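Local atomic coordinates of hemin degrading factor (Pseudomonas aeruginosa, PDB entry 4MF9), a protein that binds heme and probably carries it within the cytoplasm of Pseudomonas aeruginosa, and also probably degrades it. Residues R92-E98 against V110-I115; H275-N281 against V291-F296. Residue numbers count along the deposited sequence, not the author numbering.

Interaction 1: R92-E98 against V110-I115; sequences RKGPYRE and VVSPDI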
ATOM      1  N   ARG A  92       1.023  -7.931  -6.025  1.00 13.06           N
ATOM      2  CA  ARG A  92       2.141  -8.848  -6.002  1.00 12.34           C
ATOM      3  C   ARG A  92       1.678 -10.272  -5.813  1.00 15.90           C
ATOM      4  O   ARG A  92       0.830 -10.522  -5.027  1.00 13.56           O
ATOM      5  CB  ARG A  92       3.114  -8.491  -4.913  1.00 12.90           C
ATOM      6  CG  ARG A  92       4.514  -9.012  -5.048  1.00 13.49           C
ATOM      7  CD  ARG A  92       5.095  -8.772  -6.414  1.00 17.21           C
ATOM      8  NE  ARG A  92       6.532  -9.035  -6.483  1.00 19.53           N
ATOM      9  CZ  ARG A  92       7.082 -10.208  -6.663  1.00 21.23           C
ATOM     10  NH1 ARG A  92       6.359 -11.300  -6.754  1.00 16.01           N
ATOM     11  NH2 ARG A  92       8.386 -10.297  -6.698  1.00 21.96           N
ATOM     12  N   LYS A  93       2.272 -11.201  -6.522  1.00 14.09           N
ATOM     13  CA  LYS A  93       1.893 -12.598  -6.443  1.00 14.58           C
ATOM     14  C   LYS A  93       2.914 -13.453  -5.731  1.00 16.09           C
ATOM     15  O   LYS A  93       4.089 -13.222  -5.873  1.00 16.52           O
ATOM     16  CB  LYS A  93       1.634 -13.168  -7.814  1.00 15.30           C
ATOM     17  CG  LYS A  93       0.480 -12.580  -8.536  1.00 17.00           C
ATOM     18  CD  LYS A  93       0.305 -13.303  -9.829  1.00 22.27           C
ATOM     19  CE  LYS A  93      -0.389 -12.450 -10.837  1.00 26.98           C
ATOM     20  NZ  LYS A  93      -0.530 -13.202 -12.105  1.00 32.24           N
ATOM     21  N   GLY A  94       2.428 -14.413  -4.949  1.00 15.66           N
ATOM     22  CA  GLY A  94       3.269 -15.329  -4.198  1.00 19.21           C
ATOM     23  C   GLY A  94       2.526 -15.913  -3.007  1.00 15.42           C
ATOM     24  O   GLY A  94       1.422 -15.488  -2.687  1.00 14.73           O
ATOM     25  N   PRO A  95       3.136 -16.884  -2.324  1.00 24.25           N
ATOM     26  CA  PRO A  95       2.535 -17.439  -1.107  1.00 17.90           C
ATOM     27  C   PRO A  95       2.531 -16.426   0.042  1.00 19.95           C
ATOM     28  O   PRO A  95       3.494 -15.658   0.178  1.00 19.08           O
ATOM     29  CB  PRO A  95       3.471 -18.601  -0.776  1.00 21.08           C
ATOM     30  CG  PRO A  95       4.807 -18.156  -1.318  1.00 21.38           C
ATOM     31  CD  PRO A  95       4.465 -17.462  -2.606  1.00 21.85           C
ATOM     32  N   TYR A  96       1.479 -16.418   0.860  1.00 15.07           N
ATOM     33  CA  TYR A  96       1.403 -15.474   1.990  1.00 19.01           C
ATOM     34  C   TYR A  96       2.243 -15.949   3.174  1.00 17.06           C
ATOM     35  O   TYR A  96       1.716 -16.452   4.166  1.00 16.68           O
ATOM     36  CB  TYR A  96      -0.054 -15.242   2.423  1.00 16.00           C
ATOM     37  CG  TYR A  96      -0.346 -13.851   2.968  1.00 15.27           C
ATOM     38  CD1 TYR A  96      -0.734 -12.814   2.114  1.00 13.30           C
ATOM     39  CD2 TYR A  96      -0.241 -13.575   4.332  1.00 14.36           C
ATOM     40  CE1 TYR A  96      -1.009 -11.545   2.608  1.00 10.05           C
ATOM     41  CE2 TYR A  96      -0.513 -12.311   4.830  1.00 13.27           C
ATOM     42  CZ  TYR A  96      -0.896 -11.305   3.963  1.00 12.17           C
ATOM     43  OH  TYR A  96      -1.159 -10.047   4.470  1.00 12.36           O
ATOM     44  N   ARG A  97       3.539 -15.812   3.046  1.00 17.78           N
ATOM     45  CA  ARG A  97       4.520 -16.149   4.069  1.00 23.84           C
ATOM     46  C   ARG A  97       5.805 -15.352   3.850  1.00 24.04           C
ATOM     47  O   ARG A  97       6.005 -14.889   2.763  1.00 20.75           O
ATOM     48  CB  ARG A  97       4.865 -17.613   3.972  1.00 25.08           C
ATOM     49  CG  ARG A  97       5.576 -17.951   2.705  1.00 27.49           C
ATOM     50  CD  ARG A  97       6.266 -19.285   2.766  1.00 34.80           C
ATOM     51  NE  ARG A  97       6.599 -19.707   1.437  1.00 41.24           N
ATOM     52  CZ  ARG A  97       7.798 -19.619   0.899  1.00 40.48           C
ATOM     53  NH1 ARG A  97       8.801 -19.116   1.596  1.00 43.84           N
ATOM     54  NH2 ARG A  97       7.985 -20.015  -0.334  1.00 41.10           N
ATOM     55  N   GLU A  98       6.641 -15.196   4.868  1.00 24.53           N
ATOM     56  CA  GLU A  98       6.503 -15.768   6.177  1.00 21.05           C
ATOM     57  C   GLU A  98       5.899 -14.752   7.101  1.00 18.44           C
ATOM     58  O   GLU A  98       6.372 -13.674   7.156  1.00 19.15           O
ATOM     59  CB  GLU A  98       7.869 -16.210   6.722  1.00 24.55           C
ATOM     60  CG  GLU A  98       8.607 -17.270   5.940  1.00 27.79           C
ATOM     61  CD  GLU A  98       7.928 -18.642   5.996  1.00 41.08           C
ATOM     62  OE1 GLU A  98       7.254 -18.940   7.014  1.00 42.15           O
ATOM     63  OE2 GLU A  98       8.062 -19.424   5.019  1.00 39.19           O
ATOM     64  N   VAL A 110       5.125  -9.745   6.771  1.00 12.86           N
ATOM     65  CA  VAL A 110       5.268 -10.852   5.844  1.00 13.67           C
ATOM     66  C   VAL A 110       6.565 -10.631   5.079  1.00 16.75           C
ATOM     67  O   VAL A 110       6.727  -9.624   4.390  1.00 12.23           O
ATOM     68  CB  VAL A 110       4.074 -10.965   4.892  1.00 15.53           C
ATOM     69  CG1 VAL A 110       4.152 -12.272   4.111  1.00 15.59           C
ATOM     70  CG2 VAL A 110       2.769 -10.894   5.679  1.00 10.93           C
ATOM     71  N   VAL A 111       7.497 -11.563   5.229  1.00 17.94           N
ATOM     72  CA  VAL A 111       8.846 -11.378   4.711  1.00 20.44           C
ATOM     73  C   VAL A 111       9.173 -12.530   3.780  1.00 18.63           C
ATOM     74  O   VAL A 111       9.104 -13.692   4.185  1.00 18.95           O
ATOM     75  CB  VAL A 111       9.885 -11.292   5.864  1.00 20.33           C
ATOM     76  CG1 VAL A 111      11.290 -11.182   5.317  1.00 27.45           C
ATOM     77  CG2 VAL A 111       9.594 -10.096   6.762  1.00 21.98           C
ATOM     78  N   SER A 112       9.511 -12.199   2.533  1.00 17.17           N
ATOM     79  CA  SER A 112       9.762 -13.187   1.494  1.00 21.06           C
ATOM     80  C   SER A 112      10.216 -12.440   0.241  1.00 22.01           C
ATOM     81  O   SER A 112      10.082 -11.217   0.161  1.00 21.56           O
ATOM     82  CB  SER A 112       8.480 -13.972   1.194  1.00 18.80           C
ATOM     83  OG  SER A 112       7.725 -13.316   0.191  1.00 18.71           O
ATOM     84  N   PRO A 113      10.755 -13.165  -0.750  1.00 21.92           N
ATOM     85  CA  PRO A 113      11.188 -12.469  -1.966  1.00 24.09           C
ATOM     86  C   PRO A 113      10.013 -12.014  -2.831  1.00 21.57           C
ATOM     87  O   PRO A 113      10.224 -11.298  -3.814  1.00 19.48           O
ATOM     88  CB  PRO A 113      12.003 -13.537  -2.710  1.00 27.11           C
ATOM     89  CG  PRO A 113      12.312 -14.593  -1.686  1.00 23.08           C
ATOM     90  CD  PRO A 113      11.154 -14.582  -0.756  1.00 25.47           C
ATOM     91  N   ASP A 114       8.792 -12.411  -2.477  1.00 20.94           N
ATOM     92  CA  ASP A 114       7.635 -12.038  -3.290  1.00 18.55           C
ATOM     93  C   ASP A 114       6.618 -11.212  -2.513  1.00 20.00           C
ATOM     94  O   ASP A 114       6.540  -9.992  -2.699  1.00 17.15           O
ATOM     95  CB  ASP A 114       6.989 -13.281  -3.905  1.00 20.60           C
ATOM     96  CG  ASP A 114       7.927 -14.008  -4.843  1.00 20.66           C
ATOM     97  OD1 ASP A 114       8.002 -13.626  -6.027  1.00 20.70           O
ATOM     98  OD2 ASP A 114       8.598 -14.954  -4.387  1.00 27.47           O
ATOM     99  N   ILE A 115       5.837 -11.862  -1.649  1.00 13.57           N
ATOM    100  CA  ILE A 115       4.979 -11.109  -0.743  1.00 12.78           C
ATOM    101  C   ILE A 115       5.835 -10.524   0.386  1.00 12.58           C
ATOM    102  O   ILE A 115       6.521 -11.257   1.108  1.00 13.42           O
ATOM    103  CB  ILE A 115       3.820 -11.968  -0.162  1.00 14.37           C
ATOM    104  CG1 ILE A 115       3.030 -12.659  -1.285  1.00 13.04           C
ATOM    105  CG2 ILE A 115       2.911 -11.105   0.705  1.00 11.07           C
ATOM    106  CD1 ILE A 115       2.400 -11.706  -2.269  1.00 12.96           C
TER
HETATM  107  O   HOH W   1       5.706 -14.875  -1.232  1.00 22.85           O
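A cis peptide bond between Arg97 and Glu98 turns the chain into a short antiparallel pairing with Val110 and Val111: Glu98 N donates to Val111 O (3.0 Å) and Val111 N to Glu98 O (3.1 Å), while Val110 CA makes a CA-H...O contact with Glu98 O at 3.3 Å. At the far end, Arg92 NH1 forms a salt bridge with Asp114 OD1 (2.9 Å), and its NE is held by His275. Between these ends the loop 110-115 folds against the corner at Gly94. A side chain there would collide with Asp114, since an ideal CB would lie 2.8 Å from Asp114 CB. Ile115 packs against the backbone of the corner, its CG1 3.4 Å from Pro95 O and its CD1 3.4 Å from Arg92 O. Tyr96, centre of an inverse gamma turn, packs its CE2 3.7 Å from Val110 CG2, while Tyr96 OH is hydrogen-bonded to His153 NE2. Ser112 OG accepts from Asp114 N (3.0 Å) in an ST turn and donates to Ile115 O (2.6 Å), and water 1 bridges Pro95 O (2.7 Å) and Ile115 N (3.0 Å). Val111 touches the bound heme beside heme-binding Arg118. Here the chain passes from one large antiparallel sheet to the other in the N-terminal HemS/ChuX-type repeat, on the margin of the heme pocket.

Interaction 2: H275-N281 against V291-F296; sequences HTGPVCN and VLDPEF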
ATOM      1  N   HIS A 275       7.712  -4.471  -3.548  1.00 12.10           N
ATOM      2  CA  HIS A 275       8.226  -5.353  -4.584  1.00 14.23           C
ATOM      3  C   HIS A 275       9.733  -5.192  -4.631  1.00 17.27           C
ATOM      4  O   HIS A 275      10.221  -4.070  -4.677  1.00 16.14           O
ATOM      5  CB  HIS A 275       7.670  -4.974  -5.943  1.00 13.30           C
ATOM      6  CG  HIS A 275       8.461  -5.530  -7.093  1.00 18.78           C
ATOM      7  ND1 HIS A 275       8.404  -6.858  -7.460  1.00 17.94           N
ATOM      8  CD2 HIS A 275       9.333  -4.941  -7.945  1.00 16.83           C
ATOM      9  CE1 HIS A 275       9.195  -7.060  -8.500  1.00 18.77           C
ATOM     10  NE2 HIS A 275       9.780  -5.914  -8.809  1.00 16.49           N
ATOM     11  N   THR A 276      10.461  -6.305  -4.611  1.00 17.39           N
ATOM     12  CA  THR A 276      11.907  -6.280  -4.805  1.00 17.54           C
ATOM     13  C   THR A 276      12.245  -7.032  -6.085  1.00 19.12           C
ATOM     14  O   THR A 276      11.792  -8.155  -6.289  1.00 21.55           O
ATOM     15  CB  THR A 276      12.652  -6.917  -3.624  1.00 17.92           C
ATOM     16  OG1 THR A 276      12.322  -6.220  -2.414  1.00 13.30           O
ATOM     17  CG2 THR A 276      14.152  -6.852  -3.840  1.00 19.86           C
ATOM     18  N   GLY A 277      13.019  -6.401  -6.959  1.00 18.96           N
ATOM     19  CA  GLY A 277      13.431  -7.041  -8.192  1.00 20.94           C
ATOM     20  C   GLY A 277      13.325  -6.104  -9.369  1.00 18.26           C
ATOM     21  O   GLY A 277      12.967  -4.936  -9.219  1.00 18.97           O
ATOM     22  N   PRO A 278      13.646  -6.571 -10.555  1.00 24.81           N
ATOM     23  CA  PRO A 278      13.530  -5.742 -11.764  1.00 20.96           C
ATOM     24  C   PRO A 278      12.107  -5.521 -12.205  1.00 18.88           C
ATOM     25  O   PRO A 278      11.256  -6.209 -11.782  1.00 23.84           O
ATOM     26  CB  PRO A 278      14.260  -6.567 -12.799  1.00 25.06           C
ATOM     27  CG  PRO A 278      14.018  -7.935 -12.353  1.00 28.12           C
ATOM     28  CD  PRO A 278      14.153  -7.899 -10.873  1.00 23.86           C
ATOM     29  N   VAL A 279      11.894  -4.545 -13.031  1.00 14.16           N
ATOM     30  CA  VAL A 279      10.662  -4.389 -13.733  1.00 18.54           C
ATOM     31  C   VAL A 279      10.989  -4.551 -15.202  1.00 22.70           C
ATOM     32  O   VAL A 279      12.086  -4.286 -15.585  1.00 24.38           O
ATOM     33  CB  VAL A 279       9.987  -3.083 -13.412  1.00 16.51           C
ATOM     34  CG1 VAL A 279       9.611  -3.089 -11.933  1.00 17.61           C
ATOM     35  CG2 VAL A 279      10.877  -1.919 -13.725  1.00 15.64           C
ATOM     36  N   CYS A 280      10.105  -5.134 -15.982  1.00 22.45           N
ATOM     37  CA  CYS A 280      10.428  -5.421 -17.383  1.00 24.46           C
ATOM     38  C   CYS A 280       9.419  -4.814 -18.326  1.00 22.61           C
ATOM     39  O   CYS A 280       9.770  -4.024 -19.191  1.00 21.06           O
ATOM     40  CB  CYS A 280      10.501  -6.929 -17.649  1.00 19.75           C
ATOM     41  SG  CYS A 280      11.707  -7.825 -16.643  1.00 38.90           S
ATOM     42  N   ASN A 281       8.160  -5.130 -18.119  1.00 22.48           N
ATOM     43  CA  ASN A 281       7.163  -4.766 -19.075  1.00 22.85           C
ATOM     44  C   ASN A 281       6.379  -3.621 -18.608  1.00 22.69           C
ATOM     45  O   ASN A 281       5.758  -3.733 -17.617  1.00 25.04           O
ATOM     46  CB  ASN A 281       6.257  -5.989 -19.300  1.00 23.93           C
ATOM     47  CG  ASN A 281       5.695  -6.003 -20.653  1.00 30.63           C
ATOM     48  OD1 ASN A 281       4.685  -5.389 -20.914  1.00 35.26           O
ATOM     49  ND2 ASN A 281       6.368  -6.685 -21.545  1.00 34.54           N
ATOM     50  N   VAL A 291       3.272  -1.064 -14.541  1.00 11.36           N
ATOM     51  CA  VAL A 291       4.205  -2.185 -14.607  1.00 14.05           C
ATOM     52  C   VAL A 291       3.343  -3.425 -14.796  1.00 18.97           C
ATOM     53  O   VAL A 291       2.371  -3.617 -14.064  1.00 14.17           O
ATOM     54  CB  VAL A 291       5.051  -2.309 -13.328  1.00 14.89           C
ATOM     55  CG1 VAL A 291       5.923  -3.559 -13.370  1.00 13.95           C
ATOM     56  CG2 VAL A 291       5.919  -1.077 -13.163  1.00 12.56           C
ATOM     57  N   LEU A 292       3.714  -4.297 -15.717  1.00 17.73           N
ATOM     58  CA  LEU A 292       2.867  -5.422 -16.053  1.00 19.24           C
ATOM     59  C   LEU A 292       3.588  -6.708 -16.239  1.00 21.18           C
ATOM     60  O   LEU A 292       3.612  -7.291 -17.280  1.00 22.23           O
ATOM     61  CB  LEU A 292       2.049  -5.097 -17.280  1.00 17.59           C
ATOM     62  CG  LEU A 292       1.147  -3.915 -17.171  1.00 16.83           C
ATOM     63  CD1 LEU A 292       0.734  -3.572 -18.570  1.00 19.26           C
ATOM     64  CD2 LEU A 292      -0.041  -4.215 -16.308  1.00 14.69           C
ATOM     65  N   ASP A 293       4.200  -7.135 -15.190  1.00 18.99           N
ATOM     66  CA  ASP A 293       5.047  -8.322 -15.226  1.00 23.09           C
ATOM     67  C   ASP A 293       4.298  -9.528 -14.659  1.00 25.85           C
ATOM     68  O   ASP A 293       3.309  -9.363 -13.931  1.00 23.39           O
ATOM     69  CB  ASP A 293       6.341  -8.067 -14.442  1.00 19.14           C
ATOM     70  CG  ASP A 293       7.285  -7.121 -15.167  1.00 21.29           C
ATOM     71  OD1 ASP A 293       7.259  -7.091 -16.409  1.00 21.17           O
ATOM     72  OD2 ASP A 293       8.054  -6.406 -14.496  1.00 20.67           O
ATOM     73  N   PRO A 294       4.819 -10.708 -14.886  1.00 27.67           N
ATOM     74  CA  PRO A 294       4.085 -11.901 -14.517  1.00 26.56           C
ATOM     75  C   PRO A 294       3.736 -11.917 -13.018  1.00 29.07           C
ATOM     76  O   PRO A 294       2.603 -12.110 -12.703  1.00 28.07           O
ATOM     77  CB  PRO A 294       5.080 -12.987 -14.838  1.00 26.83           C
ATOM     78  CG  PRO A 294       5.849 -12.445 -15.992  1.00 27.79           C
ATOM     79  CD  PRO A 294       5.602 -10.970 -16.089  1.00 25.35           C
ATOM     80  N   GLU A 295       4.675 -11.686 -12.126  1.00 24.01           N
ATOM     81  CA  GLU A 295       4.390 -11.705 -10.709  1.00 22.18           C
ATOM     82  C   GLU A 295       4.120 -10.353 -10.053  1.00 17.92           C
ATOM     83  O   GLU A 295       3.873 -10.297  -8.906  1.00 17.34           O
ATOM     84  CB  GLU A 295       5.438 -12.493  -9.968  1.00 23.84           C
ATOM     85  CG  GLU A 295       5.799 -13.811 -10.594  1.00 27.93           C
ATOM     86  CD  GLU A 295       4.672 -14.859 -10.533  1.00 32.47           C
ATOM     87  OE1 GLU A 295       4.042 -15.008  -9.507  1.00 33.40           O
ATOM     88  OE2 GLU A 295       4.453 -15.596 -11.510  1.00 38.56           O
ATOM     89  N   PHE A 296       4.143  -9.295 -10.816  1.00 14.20           N
ATOM     90  CA  PHE A 296       4.035  -7.951 -10.256  1.00 14.91           C
ATOM     91  C   PHE A 296       3.348  -6.980 -11.204  1.00 15.66           C
ATOM     92  O   PHE A 296       3.816  -6.751 -12.323  1.00 18.44           O
ATOM     93  CB  PHE A 296       5.441  -7.420  -9.937  1.00 15.03           C
ATOM     94  CG  PHE A 296       5.470  -5.994  -9.438  1.00 17.03           C
ATOM     95  CD1 PHE A 296       4.667  -5.598  -8.381  1.00 13.26           C
ATOM     96  CD2 PHE A 296       6.354  -5.061  -9.996  1.00 14.53           C
ATOM     97  CE1 PHE A 296       4.714  -4.292  -7.906  1.00 14.88           C
ATOM     98  CE2 PHE A 296       6.400  -3.761  -9.537  1.00 13.70           C
ATOM     99  CZ  PHE A 296       5.591  -3.371  -8.481  1.00 12.90           C
TER
HETATM  100  O   HOH W   2       8.653  -7.328 -11.871  1.00 18.26           O
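The segment 275-281 leaves the end of strand 271-277 in one antiparallel sheet and crosses to the other, in the C-terminal HemS/ChuX-type repeat. His275 comes first, its ring in an offset stack on Phe296 (centroids 3.9 Å apart, planes at 4°), with ND1 hydrogen-bonded to Arg92 NE. Gly277 has backbone angles that call for glycine, and a CB there would also strike the Pro278 ring. Pro278 O takes a hydrogen bond from water 2 (2.8 Å), which donates a second to Asp293 OD2 (2.8 Å). Val279 turns CG1 to Val291 CG1 (4.0 Å) and to the edge of the Phe296 ring, CE2 being 4.1 Å away. At Cys280 and Asn281 the contact becomes one of direct backbone hydrogen bonds. One carboxylate receives both successive amides, Cys280 N giving its hydrogen to Asp293 OD2 (2.8 Å) and Asn281 N to Asp293 OD1 (2.8 Å). Asn281 then begins the pairing with the neighbouring strand: its O accepts from Leu292 N at 2.8 Å.

Interactions 1 and 2 occupy comparable places in the two HemS/ChuX-type repeats, each where the chain leaves a strand of one nine-stranded sheet for the other, and each mixes buried and exposed residues. Their chemistry differs: 92-98 and 110-115 join around an aliphatic centre with an arginine-aspartate salt bridge at one end, whereas 275-281 and 291-296 combine an aromatic stack with an aspartate that receives backbone amides. They also meet directly. Arg92 NE lies 3.0 Å from His275 ND1, and Lys93 N probably bonds Glu295 O (3.0 Å), where strands 88-93 and 296-301 join the repeats edge to edge. Interaction 1 reaches the heme; in interaction 2 the side chain of His275 is about 12 Å from the heme.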